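Long-range contact in tRNA (cytosine(38)-C(5))-methyltransferase (Schizosaccharomyces pombe, PDB 6FDF), which methylates cytosine 38 in the anticodon loop of tRNA(Asp), and less efficiently tRNA(Glu), using S-adenosyl-L-methionine as methyl donor: residues P157-W169 and P234-Y246. Sequence-based numbering, arbitrary orientation. Where two conformers were deposited one is given.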
loop_
_atom_site.group_PDB
_atom_site.type_symbol
_atom_site.label_atom_id
_atom_site.label_comp_id
_atom_site.label_asym_id
_atom_site.label_seq_id
_atom_site.Cartn_x
_atom_site.Cartn_y
_atom_site.Cartn_z
ATOM N N PRO A 157 -4.598 8.155 -4.164
ATOM C CA PRO A 157 -5.688 8.492 -3.233
ATOM C C PRO A 157 -6.248 9.889 -3.444
ATOM O O PRO A 157 -7.430 10.128 -3.162
ATOM C CB PRO A 157 -5.032 8.330 -1.852
ATOM C CG PRO A 157 -3.910 7.362 -2.083
ATOM C CD PRO A 157 -3.394 7.674 -3.457
ATOM N N ASN A 158 -5.442 10.830 -3.935
ATOM C CA ASN A 158 -5.983 12.173 -4.108
ATOM C C ASN A 158 -6.935 12.278 -5.296
ATOM O O ASN A 158 -7.429 13.376 -5.575
ATOM C CB ASN A 158 -4.851 13.204 -4.220
ATOM C CG ASN A 158 -3.883 12.916 -5.355
ATOM O OD1 ASN A 158 -4.240 12.317 -6.371
ATOM N ND2 ASN A 158 -2.643 13.370 -5.193
ATOM N N GLN A 159 -7.220 11.169 -5.980
ATOM C CA GLN A 159 -8.326 11.099 -6.926
ATOM C C GLN A 159 -9.626 10.685 -6.256
ATOM O O GLN A 159 -10.669 10.647 -6.917
ATOM C CB GLN A 159 -8.005 10.108 -8.047
ATOM C CG GLN A 159 -6.782 10.449 -8.862
ATOM C CD GLN A 159 -6.494 9.393 -9.907
ATOM O OE1 GLN A 159 -6.068 8.287 -9.580
ATOM N NE2 GLN A 159 -6.749 9.718 -11.169
ATOM N N PHE A 160 -9.573 10.356 -4.967
ATOM C CA PHE A 160 -10.713 9.850 -4.218
ATOM C C PHE A 160 -10.938 10.702 -2.974
ATOM O O PHE A 160 -11.451 10.215 -1.965
ATOM C CB PHE A 160 -10.503 8.385 -3.834
ATOM C CG PHE A 160 -10.333 7.457 -5.014
ATOM C CD1 PHE A 160 -9.081 7.265 -5.588
ATOM C CD2 PHE A 160 -11.415 6.770 -5.542
ATOM C CE1 PHE A 160 -8.913 6.408 -6.666
ATOM C CE2 PHE A 160 -11.256 5.910 -6.624
ATOM C CZ PHE A 160 -10.005 5.731 -7.186
ATOM N N ASN A 161 -10.565 11.986 -3.041
ATOM C CA ASN A 161 -10.772 12.934 -1.942
ATOM C C ASN A 161 -10.033 12.496 -0.689
ATOM O O ASN A 161 -10.565 12.549 0.422
ATOM C CB ASN A 161 -12.241 13.118 -1.625
ATOM C CG ASN A 161 -12.520 14.300 -0.710
ATOM O OD1 ASN A 161 -11.745 15.252 -0.643
ATOM N ND2 ASN A 161 -13.651 14.245 -0.007
ATOM N N ILE A 162 -8.803 12.041 -0.869
ATOM C CA ILE A 162 -7.931 11.685 0.237
ATOM C C ILE A 162 -6.689 12.552 0.071
ATOM O O ILE A 162 -6.065 12.536 -0.993
ATOM C CB ILE A 162 -7.569 10.191 0.234
ATOM C CG1 ILE A 162 -8.838 9.341 0.352
ATOM C CG2 ILE A 162 -6.584 9.878 1.352
ATOM C CD1 ILE A 162 -8.651 7.898 -0.100
ATOM N N PRO A 163 -6.307 13.338 1.073
ATOM C CA PRO A 163 -5.231 14.328 0.895
ATOM C C PRO A 163 -3.839 13.717 1.027
ATOM O O PRO A 163 -3.027 14.116 1.865
ATOM C CB PRO A 163 -5.537 15.341 2.005
ATOM C CG PRO A 163 -6.138 14.505 3.094
ATOM C CD PRO A 163 -6.974 13.470 2.380
ATOM N N ASN A 164 -3.556 12.726 0.189
ATOM C CA ASN A 164 -2.226 12.137 0.167
ATOM C C ASN A 164 -1.935 11.640 -1.240
ATOM O O ASN A 164 -2.800 11.049 -1.891
ATOM C CB ASN A 164 -2.106 10.994 1.187
ATOM C CG ASN A 164 -0.725 10.348 1.193
ATOM O OD1 ASN A 164 -0.594 9.136 1.000
ATOM N ND2 ASN A 164 0.311 11.157 1.404
ATOM N N SER A 165 -0.711 11.884 -1.694
ATOM C CA SER A 165 -0.233 11.354 -2.959
ATOM C C SER A 165 0.351 9.969 -2.730
ATOM O O SER A 165 1.199 9.785 -1.853
ATOM C CB SER A 165 0.820 12.276 -3.571
ATOM O OG SER A 165 0.312 13.583 -3.722
ATOM N N ARG A 166 -0.113 8.999 -3.511
ATOM C CA ARG A 166 0.479 7.668 -3.480
ATOM C C ARG A 166 0.104 6.936 -4.761
ATOM O O ARG A 166 -0.708 6.005 -4.742
ATOM C CB ARG A 166 0.022 6.906 -2.230
ATOM C CG ARG A 166 0.839 5.649 -1.892
ATOM C CD ARG A 166 0.415 5.068 -0.545
ATOM N NE ARG A 166 1.270 3.949 -0.134
ATOM C CZ ARG A 166 2.489 4.097 0.379
ATOM N NH1 ARG A 166 2.991 5.314 0.557
ATOM N NH2 ARG A 166 3.207 3.031 0.721
ATOM N N SER A 167 0.666 7.377 -5.884
ATOM C CA SER A 167 0.321 6.791 -7.172
ATOM C C SER A 167 0.833 5.362 -7.232
ATOM O O SER A 167 2.001 5.093 -6.929
ATOM C CB SER A 167 0.898 7.619 -8.320
ATOM O OG SER A 167 0.307 8.906 -8.350
ATOM N N ARG A 168 -0.050 4.443 -7.606
ATOM C CA ARG A 168 0.289 3.031 -7.685
ATOM C C ARG A 168 -0.347 2.429 -8.925
ATOM O O ARG A 168 -1.407 2.872 -9.371
ATOM C CB ARG A 168 -0.189 2.269 -6.444
ATOM C CG ARG A 168 0.498 2.700 -5.161
ATOM C CD ARG A 168 1.968 2.317 -5.239
ATOM N NE ARG A 168 2.665 2.441 -3.964
ATOM C CZ ARG A 168 3.449 3.462 -3.629
ATOM N NH1 ARG A 168 4.061 3.463 -2.448
ATOM N NH2 ARG A 168 3.628 4.473 -4.470
ATOM N N TRP A 169 0.317 1.412 -9.469
ATOM C CA TRP A 169 -0.233 0.594 -10.539
ATOM C C TRP A 169 -1.075 -0.522 -9.944
ATOM O O TRP A 169 -0.726 -1.086 -8.903
ATOM C CB TRP A 169 0.899 -0.001 -11.381
ATOM C CG TRP A 169 0.454 -0.904 -12.496
ATOM C CD1 TRP A 169 0.196 -0.545 -13.788
ATOM C CD2 TRP A 169 0.255 -2.324 -12.426
ATOM N NE1 TRP A 169 -0.166 -1.649 -14.525
ATOM C CE2 TRP A 169 -0.137 -2.752 -13.714
ATOM C CE3 TRP A 169 0.365 -3.270 -11.401
ATOM C CZ2 TRP A 169 -0.423 -4.086 -14.005
ATOM C CZ3 TRP A 169 0.082 -4.600 -11.691
ATOM C CH2 TRP A 169 -0.309 -4.993 -12.981
ATOM N N PRO A 234 -2.498 22.139 8.514
ATOM C CA PRO A 234 -3.760 21.402 8.699
ATOM C C PRO A 234 -4.791 21.655 7.612
ATOM O O PRO A 234 -5.576 20.752 7.300
ATOM C CB PRO A 234 -4.249 21.895 10.068
ATOM C CG PRO A 234 -2.990 22.228 10.796
ATOM C CD PRO A 234 -2.064 22.802 9.760
ATOM N N ASP A 235 -4.817 22.846 7.019
ATOM C CA ASP A 235 -5.794 23.128 5.975
ATOM C C ASP A 235 -5.349 22.667 4.592
ATOM O O ASP A 235 -6.085 22.891 3.626
ATOM C CB ASP A 235 -6.123 24.626 5.941
ATOM C CG ASP A 235 -4.956 25.473 5.468
ATOM O OD1 ASP A 235 -3.798 25.020 5.581
ATOM O OD2 ASP A 235 -5.198 26.602 4.989
ATOM N N SER A 236 -4.181 22.030 4.468
ATOM C CA SER A 236 -3.729 21.556 3.167
ATOM C C SER A 236 -4.624 20.433 2.655
ATOM O O SER A 236 -5.136 19.613 3.422
ATOM C CB SER A 236 -2.281 21.066 3.245
ATOM O OG SER A 236 -1.416 22.128 3.613
ATOM N N SER A 237 -4.776 20.377 1.334
ATOM C CA SER A 237 -5.577 19.346 0.690
ATOM C C SER A 237 -4.737 18.204 0.131
ATOM O O SER A 237 -5.285 17.315 -0.529
ATOM C CB SER A 237 -6.432 19.962 -0.423
ATOM O OG SER A 237 -5.620 20.602 -1.387
ATOM N N SER A 238 -3.430 18.198 0.373
ATOM C CA SER A 238 -2.624 17.040 0.001
ATOM C C SER A 238 -1.333 17.044 0.806
ATOM O O SER A 238 -0.996 18.017 1.488
ATOM C CB SER A 238 -2.318 17.010 -1.502
ATOM O OG SER A 238 -1.833 15.727 -1.886
ATOM N N CYS A 239 -0.608 15.935 0.698
ATOM C CA CYS A 239 0.742 15.817 1.225
ATOM C C CYS A 239 1.456 14.756 0.401
ATOM O O CYS A 239 0.837 14.019 -0.372
ATOM C CB CYS A 239 0.750 15.472 2.725
ATOM S SG CYS A 239 -0.008 13.895 3.212
ATOM N N CYS A 240 2.771 14.688 0.572
ATOM C CA CYS A 240 3.586 13.891 -0.330
ATOM C C CYS A 240 3.579 12.417 0.065
ATOM O O CYS A 240 3.102 12.013 1.129
ATOM C CB CYS A 240 5.011 14.435 -0.380
ATOM S SG CYS A 240 5.139 16.005 -1.292
ATOM N N CYS A 241 4.120 11.604 -0.833
ATOM C CA CYS A 241 4.118 10.164 -0.635
ATOM C C CYS A 241 5.026 9.778 0.528
ATOM O O CYS A 241 6.169 10.235 0.613
ATOM C CB CYS A 241 4.560 9.485 -1.926
ATOM S SG CYS A 241 4.486 7.713 -1.877
ATOM N N PHE A 242 4.510 8.936 1.425
ATOM C CA PHE A 242 5.301 8.407 2.530
ATOM C C PHE A 242 6.106 7.196 2.077
ATOM O O PHE A 242 5.590 6.323 1.371
ATOM C CB PHE A 242 4.401 7.990 3.695
ATOM C CG PHE A 242 3.704 9.137 4.370
ATOM C CD1 PHE A 242 4.399 10.000 5.200
ATOM C CD2 PHE A 242 2.338 9.332 4.194
ATOM C CE1 PHE A 242 3.750 11.059 5.829
ATOM C CE2 PHE A 242 1.684 10.375 4.822
ATOM C CZ PHE A 242 2.392 11.245 5.640
ATOM N N THR A 243 7.365 7.127 2.513
ATOM C CA THR A 243 8.226 5.985 2.204
ATOM C C THR A 243 8.886 5.461 3.472
ATOM O O THR A 243 8.772 6.041 4.556
ATOM C CB THR A 243 9.324 6.345 1.196
ATOM O OG1 THR A 243 10.355 7.087 1.863
ATOM C CG2 THR A 243 8.768 7.160 0.036
ATOM N N ARG A 244 9.632 4.365 3.293
ATOM C CA ARG A 244 10.437 3.778 4.357
ATOM C C ARG A 244 11.470 4.743 4.925
ATOM O O ARG A 244 11.924 4.554 6.060
ATOM C CB ARG A 244 11.135 2.531 3.809
ATOM C CG ARG A 244 11.922 1.736 4.824
ATOM C CD ARG A 244 12.365 0.426 4.215
ATOM N NE ARG A 244 13.145 -0.368 5.157
ATOM C CZ ARG A 244 13.346 -1.673 5.031
ATOM N NH1 ARG A 244 14.070 -2.318 5.932
ATOM N NH2 ARG A 244 12.816 -2.329 4.008
ATOM N N GLY A 245 11.846 5.774 4.178
ATOM C CA GLY A 245 12.805 6.751 4.647
ATOM C C GLY A 245 12.253 7.819 5.565
ATOM O O GLY A 245 13.019 8.640 6.075
ATOM N N TYR A 246 10.942 7.828 5.793
ATOM C CA TYR A 246 10.306 8.917 6.524
ATOM C C TYR A 246 10.823 8.972 7.958
ATOM O O TYR A 246 10.914 7.945 8.638
ATOM C CB TYR A 246 8.786 8.747 6.513
ATOM C CG TYR A 246 8.051 9.974 7.021
ATOM C CD1 TYR A 246 8.186 11.195 6.379
ATOM C CD2 TYR A 246 7.225 9.905 8.139
ATOM C CE1 TYR A 246 7.515 12.323 6.835
ATOM C CE2 TYR A 246 6.546 11.023 8.602
ATOM C CZ TYR A 246 6.694 12.227 7.946
ATOM O OH TYR A 246 6.036 13.359 8.395
HETATM O O HOH W 1 1.774 8.040 0.616
HETATM O O HOH W 2 6.253 4.835 -0.920
#
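Asn164, Arg166 and Arg168 match the QxRxR pattern of motif VIII in C5-methyltransferases, with asparagine in the glutamine place. Asn164 and Arg166 lie against Cys239-Phe242, which runs into the CFTxxY signature of Dnmt2 enzymes (Cys241 to Tyr246). Pro163 is the centre of an inverse gamma turn, and its CB rests on Ser237 O at 3.2 Å. Next, Ser165 N donates to Cys239 O (2.9 Å). The Asn164 side chain leaves with CG opposite the backbone N (chi1 180°), which carries its amide across to the cysteines. There Asn164 ND2 makes two weak bonds, to Cys240 O at 2.9 Å and to Cys239 SG at 3.3 Å. Asn164 OD1 takes a short bond from water 1 at 2.6 Å. The same water accepts from Arg166 NH1 and Phe242 N, linking both arginine and amide to the facing backbone.

The contact joins the end of the loop leading into strand 168-175 of the seven-stranded methyltransferase sheet to the loop between strands 231-232 and 256-258, in the part of the chain where this family places its target recognition region. Extended from CG to NE, Arg166 donates from NH1 to a lone pair of Phe242 O (2.9 Å, N-H...O angle 158°), with the oxygen almost in the guanidinium plane. Arg166 NH2 donates to Gly313 O, at the end of helix 305-313, and to Ser315 O just after it. With NH1 held by Phe242 O as well, the rotation of the guanidinium is fixed. Arg168 NH1 lies over one guanidinium face of Arg166 and donates to water 2, which donates to Phe242 O. Cys241 SG sits 3.7 Å from Arg166 NH1. The Phe242 ring points its edge at the face of Tyr246 and packs on Val286 and Leu289 of helix 283-289.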